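Local coordinates for protein LYND (Lyngbya aestuarii, PDB 4V1T) that probably catalyses the ATP- and magnesium-dependent cyclodehydration of residues in a precursor peptide to heterocycles, at residues 544-547 with 548-552; 627-630 with 631-634; 696-699 with 700-704; 704-707 with 708-711. All blocks are in the same frame, centred on the assembly; numbering follows the deposited sequence.

Contact 1 (544-547 with 548-552). With MG (magnesium ion), chain O; PO4 (phosphate ion), chain P.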
ATOM      1  N   GLN B 544      -7.764  22.101 -15.782  1.00 52.60           N
ATOM      2  CA  GLN B 544      -8.646  20.956 -15.874  1.00 55.89           C
ATOM      3  C   GLN B 544     -10.106  21.391 -15.815  1.00 51.92           C
ATOM      4  O   GLN B 544     -10.935  20.887 -16.566  1.00 50.50           O
ATOM      5  CB  GLN B 544      -8.343  19.950 -14.761  1.00 64.80           C
ATOM      6  CG  GLN B 544      -9.130  18.653 -14.863  1.00 77.42           C
ATOM      7  CD  GLN B 544      -8.804  17.872 -16.118  1.00 98.00           C
ATOM      8  OE1 GLN B 544      -7.661  17.453 -16.321  1.00 91.33           O
ATOM      9  NE2 GLN B 544      -9.812  17.676 -16.978  1.00114.86           N
ATOM     10  N   GLY B 545     -10.410  22.328 -14.923  1.00 50.57           N
ATOM     11  CA  GLY B 545     -11.767  22.828 -14.768  1.00 61.04           C
ATOM     12  C   GLY B 545     -12.277  23.447 -16.051  1.00 50.70           C
ATOM     13  O   GLY B 545     -13.403  23.186 -16.474  1.00 51.56           O
ATOM     14  N   PHE B 546     -11.431  24.263 -16.672  1.00 45.74           N
ATOM     15  CA  PHE B 546     -11.757  24.903 -17.948  1.00 41.13           C
ATOM     16  C   PHE B 546     -12.053  23.847 -19.017  1.00 48.63           C
ATOM     17  O   PHE B 546     -13.058  23.919 -19.716  1.00 38.95           O
ATOM     18  CB  PHE B 546     -10.603  25.815 -18.411  1.00 40.60           C
ATOM     19  CG  PHE B 546     -10.971  26.720 -19.551  1.00 47.14           C
ATOM     20  CD1 PHE B 546     -10.919  26.269 -20.857  1.00 45.66           C
ATOM     21  CD2 PHE B 546     -11.396  28.015 -19.311  1.00 55.03           C
ATOM     22  CE1 PHE B 546     -11.282  27.095 -21.903  1.00 45.15           C
ATOM     23  CE2 PHE B 546     -11.754  28.848 -20.353  1.00 61.46           C
ATOM     24  CZ  PHE B 546     -11.696  28.388 -21.652  1.00 51.06           C
ATOM     25  N   MET B 547     -11.174  22.860 -19.134  1.00 39.05           N
ATOM     26  CA  MET B 547     -11.344  21.809 -20.125  1.00 39.75           C
ATOM     27  C   MET B 547     -12.630  21.035 -19.880  1.00 48.06           C
ATOM     28  O   MET B 547     -13.270  20.561 -20.825  1.00 45.23           O
ATOM     29  CB  MET B 547     -10.150  20.840 -20.101  1.00 46.00           C
ATOM     30  CG  MET B 547      -8.885  21.427 -20.687  1.00 50.62           C
ATOM     31  SD  MET B 547      -9.136  21.981 -22.382  1.00 51.45           S
ATOM     32  CE  MET B 547      -7.937  23.295 -22.452  1.00 52.95           C
ATOM     33  N   GLU B 548     -13.017  20.901 -18.616  1.00 49.06           N
ATOM     34  CA  GLU B 548     -14.283  20.265 -18.315  1.00 45.96           C
ATOM     35  C   GLU B 548     -15.410  21.090 -18.937  1.00 50.92           C
ATOM     36  O   GLU B 548     -16.266  20.546 -19.608  1.00 44.81           O
ATOM     37  CB  GLU B 548     -14.496  20.110 -16.815  1.00 58.08           C
ATOM     38  CG  GLU B 548     -15.728  19.280 -16.473  1.00 48.35           C
ATOM     39  CD  GLU B 548     -15.665  18.721 -15.074  1.00 42.90           C
ATOM     40  OE1 GLU B 548     -16.011  19.448 -14.124  1.00 43.54           O
ATOM     41  OE2 GLU B 548     -15.250  17.558 -14.924  1.00 39.88           O
ATOM     42  N   LEU B 549     -15.380  22.403 -18.753  1.00 49.31           N
ATOM     43  CA  LEU B 549     -16.414  23.272 -19.321  1.00 46.47           C
ATOM     44  C   LEU B 549     -16.562  23.126 -20.849  1.00 45.45           C
ATOM     45  O   LEU B 549     -17.681  23.036 -21.353  1.00 40.24           O
ATOM     46  CB  LEU B 549     -16.128  24.729 -18.969  1.00 42.77           C
ATOM     47  CG  LEU B 549     -16.194  25.121 -17.486  1.00 41.31           C
ATOM     48  CD1 LEU B 549     -16.078  26.629 -17.354  1.00 45.48           C
ATOM     49  CD2 LEU B 549     -17.474  24.648 -16.813  1.00 44.90           C
ATOM     50  N   VAL B 550     -15.451  23.094 -21.580  1.00 48.83           N
ATOM     51  CA  VAL B 550     -15.516  22.989 -23.039  1.00 47.81           C
ATOM     52  C   VAL B 550     -15.984  21.594 -23.426  1.00 49.36           C
ATOM     53  O   VAL B 550     -16.638  21.410 -24.454  1.00 48.33           O
ATOM     54  CB  VAL B 550     -14.150  23.288 -23.738  1.00 52.76           C
ATOM     55  CG1 VAL B 550     -14.245  23.077 -25.249  1.00 45.70           C
ATOM     56  CG2 VAL B 550     -13.685  24.713 -23.442  1.00 57.88           C
ATOM     57  N   GLU B 551     -15.652  20.616 -22.591  1.00 40.99           N
ATOM     58  CA  GLU B 551     -16.129  19.250 -22.789  1.00 44.65           C
ATOM     59  C   GLU B 551     -17.650  19.194 -22.757  1.00 43.11           C
ATOM     60  O   GLU B 551     -18.266  18.639 -23.657  1.00 44.20           O
ATOM     61  CB  GLU B 551     -15.553  18.322 -21.715  1.00 40.20           C
ATOM     62  CG  GLU B 551     -16.116  16.904 -21.685  1.00 42.42           C
ATOM     63  CD  GLU B 551     -15.846  16.219 -20.361  1.00 53.78           C
ATOM     64  OE1 GLU B 551     -14.699  16.284 -19.873  1.00 51.34           O
ATOM     65  OE2 GLU B 551     -16.787  15.635 -19.798  1.00 41.33           O
ATOM     66  N   ARG B 552     -18.247  19.771 -21.717  1.00 48.16           N
ATOM     67  CA  ARG B 552     -19.702  19.695 -21.530  1.00 50.44           C
ATOM     68  C   ARG B 552     -20.421  20.509 -22.599  1.00 48.98           C
ATOM     69  O   ARG B 552     -21.467  20.088 -23.104  1.00 48.27           O
ATOM     70  CB  ARG B 552     -20.142  20.204 -20.161  1.00 53.51           C
ATOM     71  CG  ARG B 552     -19.231  19.899 -19.005  1.00 76.08           C
ATOM     72  CD  ARG B 552     -19.184  18.446 -18.617  1.00 69.89           C
ATOM     73  NE  ARG B 552     -19.061  18.324 -17.165  1.00 64.09           N
ATOM     74  CZ  ARG B 552     -18.701  17.231 -16.518  1.00 58.25           C
ATOM     75  NH1 ARG B 552     -18.375  16.134 -17.172  1.00 65.36           N
ATOM     76  NH2 ARG B 552     -18.640  17.251 -15.199  1.00 75.75           N
TER
HETATM   77 MG    MG O1778     -14.865  16.401 -13.173  1.00 42.65          MG
HETATM   78  P   PO4 P1779     -16.893  13.867 -13.960  1.00 62.05           P
HETATM   79  O1  PO4 P1779     -18.395  13.992 -14.146  1.00 73.87           O
HETATM   80  O2  PO4 P1779     -16.311  15.202 -13.575  1.00 57.04           O
HETATM   81  O3  PO4 P1779     -16.282  13.377 -15.252  1.00 53.35           O
HETATM   82  O4  PO4 P1779     -16.643  12.895 -12.823  1.00 61.45           O
HETATM   83  O   HOH W   1     -14.215  15.372 -11.441  1.00 44.94           O
HETATM   84  O   HOH W   2     -13.254  17.735 -12.836  1.00 45.86           O
HETATM   85  O   HOH W   3     -15.628  17.741 -11.733  1.00 40.31           O
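Glu548 N bonds to Gln544 O (2.9 Å), and three more i-to-i+4 hydrogen bonds, down to Glu551 N on Met547 O, carry 544-547 into 548-552 as continuous turns of helix 538-561. The apolar side of these turns joins Phe546 to Val550: ring atom CE1 of Phe546 meets methyl CG2 of Val550 obliquely at 3.7 Å, and Phe546 reaches on to Cys704 and Ala708 of helix 697-710. The polar side is the metal site. Glu548 turns CG away from its backbone N (chi1 -172°) and continues extended, bringing OE2 within 2.1 Å of the magnesium ion, while OE1 accepts from Gly531 N. Three waters and phosphate O2, 1.9 Å from magnesium, are further ligands. Glu548 CG lies 3.4 Å from the plane of the Arg552 guanidinium, over one face but toward its rim; NH2 lies 3.4 Å from Glu548 OE2 as a purely electrostatic pair. Phosphate O1 lies at the guanidinium edge and takes a weak bond from NH2, and NH1 forms a weakly hydrogen-bonded salt bridge with Glu551 OE2. The carboxylate holds the magnesium, and the magnesium and arginine hold the phosphate (probably from the crystallisation liquor), consistent with a site for nucleotide phosphates, as ADP also touches Glu548.

Contact 2 (627-630 with 631-634)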
ATOM      1  N   HIS B 627      -9.086  18.512 -24.111  1.00 42.74           N
ATOM      2  CA  HIS B 627      -7.746  18.900 -23.699  1.00 45.35           C
ATOM      3  C   HIS B 627      -7.103  19.637 -24.860  1.00 53.49           C
ATOM      4  O   HIS B 627      -7.569  19.513 -25.991  1.00 52.32           O
ATOM      5  CB  HIS B 627      -6.925  17.663 -23.324  1.00 43.12           C
ATOM      6  CG  HIS B 627      -5.753  17.958 -22.443  1.00 51.52           C
ATOM      7  ND1 HIS B 627      -4.483  18.160 -22.937  1.00 50.42           N
ATOM      8  CD2 HIS B 627      -5.657  18.075 -21.100  1.00 52.01           C
ATOM      9  CE1 HIS B 627      -3.654  18.391 -21.935  1.00 48.95           C
ATOM     10  NE2 HIS B 627      -4.341  18.348 -20.809  1.00 52.90           N
ATOM     11  N   LEU B 628      -6.063  20.423 -24.595  1.00 52.29           N
ATOM     12  CA  LEU B 628      -5.368  21.102 -25.680  1.00 52.55           C
ATOM     13  C   LEU B 628      -4.706  20.054 -26.576  1.00 46.59           C
ATOM     14  O   LEU B 628      -4.638  20.209 -27.791  1.00 55.15           O
ATOM     15  CB  LEU B 628      -4.346  22.111 -25.138  1.00 53.71           C
ATOM     16  CG  LEU B 628      -4.933  23.415 -24.564  1.00 59.19           C
ATOM     17  CD1 LEU B 628      -3.848  24.269 -23.929  1.00 62.40           C
ATOM     18  CD2 LEU B 628      -5.665  24.222 -25.629  1.00 60.97           C
ATOM     19  N   ASP B 629      -4.247  18.976 -25.955  1.00 52.10           N
ATOM     20  CA  ASP B 629      -3.624  17.857 -26.654  1.00 55.71           C
ATOM     21  C   ASP B 629      -4.690  16.826 -27.000  1.00 52.18           C
ATOM     22  O   ASP B 629      -5.251  16.203 -26.099  1.00 52.96           O
ATOM     23  CB  ASP B 629      -2.544  17.220 -25.778  1.00 58.93           C
ATOM     24  CG  ASP B 629      -1.739  16.156 -26.511  1.00 65.75           C
ATOM     25  OD1 ASP B 629      -2.187  15.664 -27.568  1.00 52.85           O
ATOM     26  OD2 ASP B 629      -0.643  15.805 -26.019  1.00 72.82           O
ATOM     27  N   PRO B 630      -4.975  16.641 -28.303  1.00 50.81           N
ATOM     28  CA  PRO B 630      -6.077  15.761 -28.695  1.00 56.65           C
ATOM     29  C   PRO B 630      -5.836  14.318 -28.287  1.00 54.54           C
ATOM     30  O   PRO B 630      -6.799  13.582 -28.066  1.00 46.56           O
ATOM     31  CB  PRO B 630      -6.115  15.894 -30.223  1.00 61.89           C
ATOM     32  CG  PRO B 630      -4.739  16.307 -30.599  1.00 60.44           C
ATOM     33  CD  PRO B 630      -4.252  17.166 -29.475  1.00 49.11           C
ATOM     34  N   THR B 631      -4.564  13.926 -28.191  1.00 47.67           N
ATOM     35  CA  THR B 631      -4.210  12.600 -27.733  1.00 47.88           C
ATOM     36  C   THR B 631      -4.745  12.377 -26.321  1.00 52.55           C
ATOM     37  O   THR B 631      -5.337  11.335 -26.032  1.00 45.75           O
ATOM     38  CB  THR B 631      -2.680  12.383 -27.759  1.00 49.45           C
ATOM     39  OG1 THR B 631      -2.201  12.477 -29.108  1.00 60.01           O
ATOM     40  CG2 THR B 631      -2.313  11.037 -27.209  1.00 47.92           C
ATOM     41  N   ILE B 632      -4.549  13.366 -25.455  1.00 52.56           N
ATOM     42  CA  ILE B 632      -5.001  13.273 -24.072  1.00 48.92           C
ATOM     43  C   ILE B 632      -6.524  13.360 -24.012  1.00 51.46           C
ATOM     44  O   ILE B 632      -7.158  12.699 -23.195  1.00 47.09           O
ATOM     45  CB  ILE B 632      -4.393  14.384 -23.185  1.00 49.13           C
ATOM     46  CG1 ILE B 632      -2.858  14.446 -23.332  1.00 54.99           C
ATOM     47  CG2 ILE B 632      -4.793  14.187 -21.723  1.00 46.66           C
ATOM     48  CD1 ILE B 632      -2.132  13.133 -23.107  1.00 63.24           C
ATOM     49  N   ALA B 633      -7.104  14.185 -24.876  1.00 50.32           N
ATOM     50  CA  ALA B 633      -8.551  14.364 -24.902  1.00 43.37           C
ATOM     51  C   ALA B 633      -9.242  13.039 -25.220  1.00 45.02           C
ATOM     52  O   ALA B 633     -10.199  12.655 -24.556  1.00 52.27           O
ATOM     53  CB  ALA B 633      -8.939  15.432 -25.914  1.00 48.18           C
ATOM     54  N   ILE B 634      -8.746  12.342 -26.237  1.00 46.80           N
ATOM     55  CA  ILE B 634      -9.291  11.043 -26.603  1.00 49.11           C
ATOM     56  C   ILE B 634      -9.057  10.065 -25.464  1.00 53.59           C
ATOM     57  O   ILE B 634      -9.905   9.233 -25.162  1.00 49.48           O
ATOM     58  CB  ILE B 634      -8.647  10.500 -27.899  1.00 52.01           C
ATOM     59  CG1 ILE B 634      -8.971  11.423 -29.086  1.00 51.24           C
ATOM     60  CG2 ILE B 634      -9.142   9.088 -28.199  1.00 54.43           C
ATOM     61  CD1 ILE B 634      -8.120  11.167 -30.313  1.00 48.31           C
TER
HETATM   62  O   HOH W   4      -0.707  14.700 -29.648  1.00 57.71           O
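A chi1 of -159° points the imidazole of His627 away from its own backbone N and lays it beside Ile632, while Asp629, at chi1 -173°, swings its carboxylate over the first turn of helix 630-649. Methyl CG2 of Ile632 sits squarely over one face of the histidine ring, 4.0 Å from the centroid, a CH-pi contact for which a beta-branched residue is well shaped. The same ring is held by its ND1, which accepts from Asp629 N at 3.1 Å, so the loop residue just before the helix is tied back to the first loop residue after strand 621-626. Asp629 is the N-cap. Its OD1 takes Thr631 N at 3.0 Å, the donor standing 42° out of the carboxylate plane, and a water that donates to OD1 also hydrogen-bonds to Thr631 OG1. The Asp629 carbonyl oxygen receives Ala633 N at 3.0 Å, along with a weak bond from Ile632 N. Pro630 suits the first helical position, where an N-H would have no carbonyl of a preceding turn to meet; its O continues the pattern by accepting from Ile634 N at 2.9 Å. Phe606 of strand 605-612 packs against Pro630, Ala633 and Ile634, and His343 meets the ring of His627 edge to face. A short polar side chain thus satisfies a backbone N-H of the opening turn, and its negative charge would be expected to sit favourably at the positive end of the helix dipole.

Contact 3 (696-699 with 700-704)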
ATOM      1  N   ASP B 696       4.264  24.845 -20.018  1.00 66.88           N
ATOM      2  CA  ASP B 696       3.941  25.581 -18.815  1.00 65.58           C
ATOM      3  C   ASP B 696       2.435  25.555 -18.625  1.00 70.31           C
ATOM      4  O   ASP B 696       1.683  25.967 -19.507  1.00 58.71           O
ATOM      5  CB  ASP B 696       4.445  27.014 -18.906  1.00 62.38           C
ATOM      6  CG  ASP B 696       4.475  27.703 -17.563  1.00 67.32           C
ATOM      7  OD1 ASP B 696       3.598  27.417 -16.718  1.00 68.84           O
ATOM      8  OD2 ASP B 696       5.382  28.533 -17.351  1.00 70.76           O
ATOM      9  N   ILE B 697       2.000  25.069 -17.470  1.00 63.40           N
ATOM     10  CA  ILE B 697       0.579  24.950 -17.190  1.00 61.10           C
ATOM     11  C   ILE B 697      -0.053  26.338 -17.155  1.00 58.30           C
ATOM     12  O   ILE B 697      -1.147  26.545 -17.675  1.00 57.40           O
ATOM     13  CB  ILE B 697       0.315  24.203 -15.861  1.00 49.64           C
ATOM     14  CG1 ILE B 697       0.936  22.805 -15.899  1.00 61.32           C
ATOM     15  CG2 ILE B 697      -1.180  24.068 -15.610  1.00 51.43           C
ATOM     16  CD1 ILE B 697       1.039  22.133 -14.538  1.00 69.53           C
ATOM     17  N   TYR B 698       0.653  27.288 -16.559  1.00 60.13           N
ATOM     18  CA  TYR B 698       0.158  28.656 -16.443  1.00 62.46           C
ATOM     19  C   TYR B 698      -0.031  29.322 -17.803  1.00 65.81           C
ATOM     20  O   TYR B 698      -0.975  30.080 -18.008  1.00 69.26           O
ATOM     21  CB  TYR B 698       1.114  29.489 -15.586  1.00 61.85           C
ATOM     22  CG  TYR B 698       0.762  30.956 -15.541  1.00 63.63           C
ATOM     23  CD1 TYR B 698      -0.468  31.380 -15.060  1.00 69.35           C
ATOM     24  CD2 TYR B 698       1.657  31.915 -15.974  1.00 67.46           C
ATOM     25  CE1 TYR B 698      -0.797  32.722 -15.024  1.00 70.26           C
ATOM     26  CE2 TYR B 698       1.335  33.258 -15.939  1.00 74.61           C
ATOM     27  CZ  TYR B 698       0.111  33.653 -15.464  1.00 72.22           C
ATOM     28  OH  TYR B 698      -0.198  34.989 -15.432  1.00 82.26           O
ATOM     29  N   THR B 699       0.878  29.052 -18.729  1.00 67.44           N
ATOM     30  CA  THR B 699       0.754  29.598 -20.066  1.00 67.22           C
ATOM     31  C   THR B 699      -0.461  28.986 -20.744  1.00 64.08           C
ATOM     32  O   THR B 699      -1.145  29.644 -21.521  1.00 70.34           O
ATOM     33  CB  THR B 699       2.016  29.334 -20.906  1.00 66.41           C
ATOM     34  OG1 THR B 699       3.158  29.867 -20.223  1.00 61.80           O
ATOM     35  CG2 THR B 699       1.905  29.993 -22.280  1.00 63.40           C
ATOM     36  N   ASP B 700      -0.735  27.723 -20.430  1.00 61.77           N
ATOM     37  CA  ASP B 700      -1.844  27.010 -21.044  1.00 55.29           C
ATOM     38  C   ASP B 700      -3.206  27.540 -20.612  1.00 58.76           C
ATOM     39  O   ASP B 700      -4.119  27.569 -21.422  1.00 55.94           O
ATOM     40  CB  ASP B 700      -1.756  25.515 -20.746  1.00 59.33           C
ATOM     41  CG  ASP B 700      -0.787  24.798 -21.661  1.00 64.76           C
ATOM     42  OD1 ASP B 700       0.010  25.481 -22.336  1.00 69.73           O
ATOM     43  OD2 ASP B 700      -0.819  23.552 -21.707  1.00 65.23           O
ATOM     44  N   VAL B 701      -3.343  27.967 -19.355  1.00 48.33           N
ATOM     45  CA  VAL B 701      -4.626  28.503 -18.893  1.00 63.82           C
ATOM     46  C   VAL B 701      -4.844  29.905 -19.455  1.00 59.15           C
ATOM     47  O   VAL B 701      -5.966  30.269 -19.793  1.00 60.37           O
ATOM     48  CB  VAL B 701      -4.761  28.534 -17.341  1.00 60.70           C
ATOM     49  CG1 VAL B 701      -4.253  27.245 -16.728  1.00 52.99           C
ATOM     50  CG2 VAL B 701      -4.048  29.727 -16.729  1.00 68.86           C
ATOM     51  N   MET B 702      -3.768  30.685 -19.556  1.00 56.03           N
ATOM     52  CA  MET B 702      -3.868  32.020 -20.117  1.00 58.98           C
ATOM     53  C   MET B 702      -4.147  31.927 -21.618  1.00 60.92           C
ATOM     54  O   MET B 702      -4.685  32.853 -22.219  1.00 75.46           O
ATOM     55  CB  MET B 702      -2.605  32.848 -19.826  1.00 55.69           C
ATOM     56  CG  MET B 702      -2.417  33.220 -18.348  1.00 65.15           C
ATOM     57  SD  MET B 702      -3.934  33.749 -17.491  1.00 73.39           S
ATOM     58  CE  MET B 702      -4.240  35.344 -18.258  1.00 86.22           C
ATOM     59  N   THR B 703      -3.801  30.793 -22.212  1.00 53.19           N
ATOM     60  CA  THR B 703      -4.182  30.520 -23.587  1.00 66.47           C
ATOM     61  C   THR B 703      -5.688  30.267 -23.668  1.00 63.23           C
ATOM     62  O   THR B 703      -6.356  30.706 -24.603  1.00 51.27           O
ATOM     63  CB  THR B 703      -3.437  29.298 -24.145  1.00 69.76           C
ATOM     64  OG1 THR B 703      -2.031  29.483 -23.971  1.00 75.63           O
ATOM     65  CG2 THR B 703      -3.745  29.104 -25.631  1.00 69.47           C
ATOM     66  N   CYS B 704      -6.207  29.555 -22.676  1.00 57.37           N
ATOM     67  CA  CYS B 704      -7.618  29.222 -22.620  1.00 57.32           C
ATOM     68  C   CYS B 704      -8.493  30.430 -22.305  1.00 56.97           C
ATOM     69  O   CYS B 704      -9.594  30.570 -22.853  1.00 55.15           O
ATOM     70  CB  CYS B 704      -7.853  28.120 -21.583  1.00 55.79           C
ATOM     71  SG  CYS B 704      -7.240  26.489 -22.084  1.00 62.87           S
TER
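Asp700 N on Asp696 O, Val701 N on Ile697 O, Met702 N on Tyr698 O and Thr703 N on Thr699 O form an unbroken i-to-i+4 ladder that sets the first turns of helix 697-710. Along its outer side, Tyr698 and Met702 stand one turn apart. Tyr698 holds CG opposite its backbone N, bringing the ring end toward Met702. Met702 sets CG beside its own backbone N (chi1 -69°), which puts it over one face of that ring, 4.1 Å from the centroid, with Tyr698 CE1 the nearest ring atom at 3.7 Å; the bends at chi2 and chi3 place the sulfur and methyl. The sulfur lies farther off and obliquely, 5.0 Å from the centroid, as a Met-aromatic contact; a flexible thioether can follow a ring surface in this way. Val701 CG2 adds an apolar touch 4.3 Å from Tyr698 CD1. Asp696 is the N-cap: its OD1 accepts from Tyr698 N at 3.0 Å, on the anti side but tilted well out of the carboxylate plane, and also from Arg333 N, while OD2 bonds to Ser332. Asp700, on the buried side, forms a salt bridge with Lys335 and accepts from Ser694 N. Thr703 OG1 donates to Thr699 O at 2.6 Å, so this carbonyl is gripped by two donors of one residue, OG1 and N, from opposite faces of its plane. Two acids therefore meet their polar needs by a cap and a lysine, and a threonine hydroxyl spends its hydrogen on a carbonyl of its own helix, while methylene and sulfur dress the ring.

Contact 4 (704-707 with 708-711)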
ATOM      1  N   CYS B 704      -6.207  29.555 -22.676  1.00 57.37           N
ATOM      2  CA  CYS B 704      -7.618  29.222 -22.620  1.00 57.32           C
ATOM      3  C   CYS B 704      -8.493  30.430 -22.305  1.00 56.97           C
ATOM      4  O   CYS B 704      -9.594  30.570 -22.853  1.00 55.15           O
ATOM      5  CB  CYS B 704      -7.853  28.120 -21.583  1.00 55.79           C
ATOM      6  SG  CYS B 704      -7.240  26.489 -22.084  1.00 62.87           S
ATOM      7  N   VAL B 705      -8.020  31.294 -21.415  1.00 50.73           N
ATOM      8  CA  VAL B 705      -8.786  32.474 -21.045  1.00 55.12           C
ATOM      9  C   VAL B 705      -8.970  33.399 -22.254  1.00 68.40           C
ATOM     10  O   VAL B 705     -10.023  34.021 -22.425  1.00 67.99           O
ATOM     11  CB  VAL B 705      -8.121  33.246 -19.886  1.00 70.84           C
ATOM     12  CG1 VAL B 705      -6.818  33.845 -20.331  1.00 83.28           C
ATOM     13  CG2 VAL B 705      -9.020  34.358 -19.391  1.00 80.82           C
ATOM     14  N   ASN B 706      -7.942  33.468 -23.097  1.00 67.86           N
ATOM     15  CA  ASN B 706      -7.971  34.322 -24.273  1.00 61.29           C
ATOM     16  C   ASN B 706      -8.787  33.731 -25.421  1.00 61.39           C
ATOM     17  O   ASN B 706      -9.440  34.462 -26.161  1.00 69.10           O
ATOM     18  CB  ASN B 706      -6.552  34.627 -24.732  1.00 64.90           C
ATOM     19  CG  ASN B 706      -5.827  35.561 -23.778  1.00 75.35           C
ATOM     20  OD1 ASN B 706      -6.245  36.697 -23.571  1.00 76.29           O
ATOM     21  ND2 ASN B 706      -4.743  35.081 -23.186  1.00 80.46           N
ATOM     22  N   ILE B 707      -8.755  32.411 -25.562  1.00 56.86           N
ATOM     23  CA  ILE B 707      -9.596  31.729 -26.543  1.00 66.11           C
ATOM     24  C   ILE B 707     -11.073  31.954 -26.226  1.00 62.06           C
ATOM     25  O   ILE B 707     -11.885  32.166 -27.122  1.00 60.19           O
ATOM     26  CB  ILE B 707      -9.300  30.212 -26.586  1.00 62.03           C
ATOM     27  CG1 ILE B 707      -7.979  29.968 -27.302  1.00 59.44           C
ATOM     28  CG2 ILE B 707     -10.409  29.449 -27.310  1.00 54.38           C
ATOM     29  CD1 ILE B 707      -7.472  28.536 -27.197  1.00 68.35           C
ATOM     30  N   ALA B 708     -11.412  31.894 -24.946  1.00 61.20           N
ATOM     31  CA  ALA B 708     -12.778  32.126 -24.516  1.00 62.81           C
ATOM     32  C   ALA B 708     -13.164  33.580 -24.753  1.00 53.56           C
ATOM     33  O   ALA B 708     -14.233  33.862 -25.286  1.00 55.83           O
ATOM     34  CB  ALA B 708     -12.940  31.756 -23.047  1.00 61.07           C
ATOM     35  N   GLN B 709     -12.281  34.494 -24.364  1.00 64.48           N
ATOM     36  CA  GLN B 709     -12.493  35.924 -24.584  1.00 64.64           C
ATOM     37  C   GLN B 709     -12.730  36.254 -26.058  1.00 74.30           C
ATOM     38  O   GLN B 709     -13.525  37.139 -26.378  1.00 69.86           O
ATOM     39  CB  GLN B 709     -11.292  36.717 -24.076  1.00 64.82           C
ATOM     40  CG  GLN B 709     -11.459  38.227 -24.152  1.00 71.82           C
ATOM     41  CD  GLN B 709     -10.148  38.938 -24.397  1.00 82.28           C
ATOM     42  OE1 GLN B 709      -9.826  39.283 -25.532  1.00 94.81           O
ATOM     43  NE2 GLN B 709      -9.384  39.159 -23.334  1.00 92.80           N
ATOM     44  N   GLN B 710     -12.030  35.555 -26.948  1.00 72.02           N
ATOM     45  CA  GLN B 710     -12.218  35.745 -28.388  1.00 77.13           C
ATOM     46  C   GLN B 710     -13.635  35.378 -28.807  1.00 77.18           C
ATOM     47  O   GLN B 710     -14.192  35.968 -29.732  1.00 85.96           O
ATOM     48  CB  GLN B 710     -11.217  34.906 -29.185  1.00 72.94           C
ATOM     49  CG  GLN B 710      -9.805  35.469 -29.200  1.00 72.80           C
ATOM     50  CD  GLN B 710      -9.695  36.776 -29.965  1.00 88.34           C
ATOM     51  OE1 GLN B 710     -10.362  36.979 -30.981  1.00 95.28           O
ATOM     52  NE2 GLN B 710      -8.847  37.670 -29.479  1.00 99.65           N
ATOM     53  N   ALA B 711     -14.209  34.398 -28.116  1.00 61.56           N
ATOM     54  CA  ALA B 711     -15.577  33.970 -28.374  1.00 69.28           C
ATOM     55  C   ALA B 711     -16.576  34.837 -27.613  1.00 61.50           C
ATOM     56  O   ALA B 711     -17.775  34.560 -27.632  1.00 67.11           O
ATOM     57  CB  ALA B 711     -15.753  32.505 -27.997  1.00 69.54           C
TER
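The amides of Asn706 and Gln709 lie side by side and point the same way, yet their planes stand 87° apart, so neither presents its face flat to the other. Asn706 OD1 and Gln709 NE2 come within 4.0 Å, a proximity and not a hydrogen bond; Asn706 uses ND2 instead for a weak bond back to Met702 O. Both belong to the last turns of the amphipathic alpha-helix 697-710, on its exposed side, where short and long amides suit a surface facing water. Gln709 sends CG opposite its own backbone N (chi1 -175°), which keeps the chain near Asn706, whereas Gln710 sets CG beside its backbone N (chi1 -76°) and leads its amide away. Before turning off, Gln710 packs its CG against Asn706 O at 3.2 Å. The backbone beneath follows the i-to-i+4 pattern: Ala708 N bonds to Cys704 O at 3.1 Å, Gln709 N to Val705 O at 3.0 Å and Gln710 N to Asn706 O at 2.9 Å. The buried side carries small residues at Cys704 and Ala708. Cys704 lies against Leu543 of helix 538-561, and a thiol or a methyl on this side lets the two helices approach closely. Val705 meets Thr500 and Thr715, while Ile707 spreads its branched chain on Arg692. At the far end Ala711 is held by a stretched and weak link, its N lying 3.4 Å from Ile707 O, and by a second weak bond to Ala708 O.

In the fold
From the N terminus, contact 1 comes first, within helix 538-561; contact 2 follows where strand 621-626 turns into helix 630-649; contacts 3 and 4 divide helix 697-710 between them and share Cys704. Each is local, so none closes a long loop, and they run in series without nesting or crossing. In space they gather on one side of the chain's centre. Met547 links the group: its SD packs on His627, and its CE on Leu628 and on the thiol of Cys704. Leu628 also touches Asp700, tying contact 2 to contact 3. The helix bearing the magnesium ligand thereby packs against both other elements within the YcaO region.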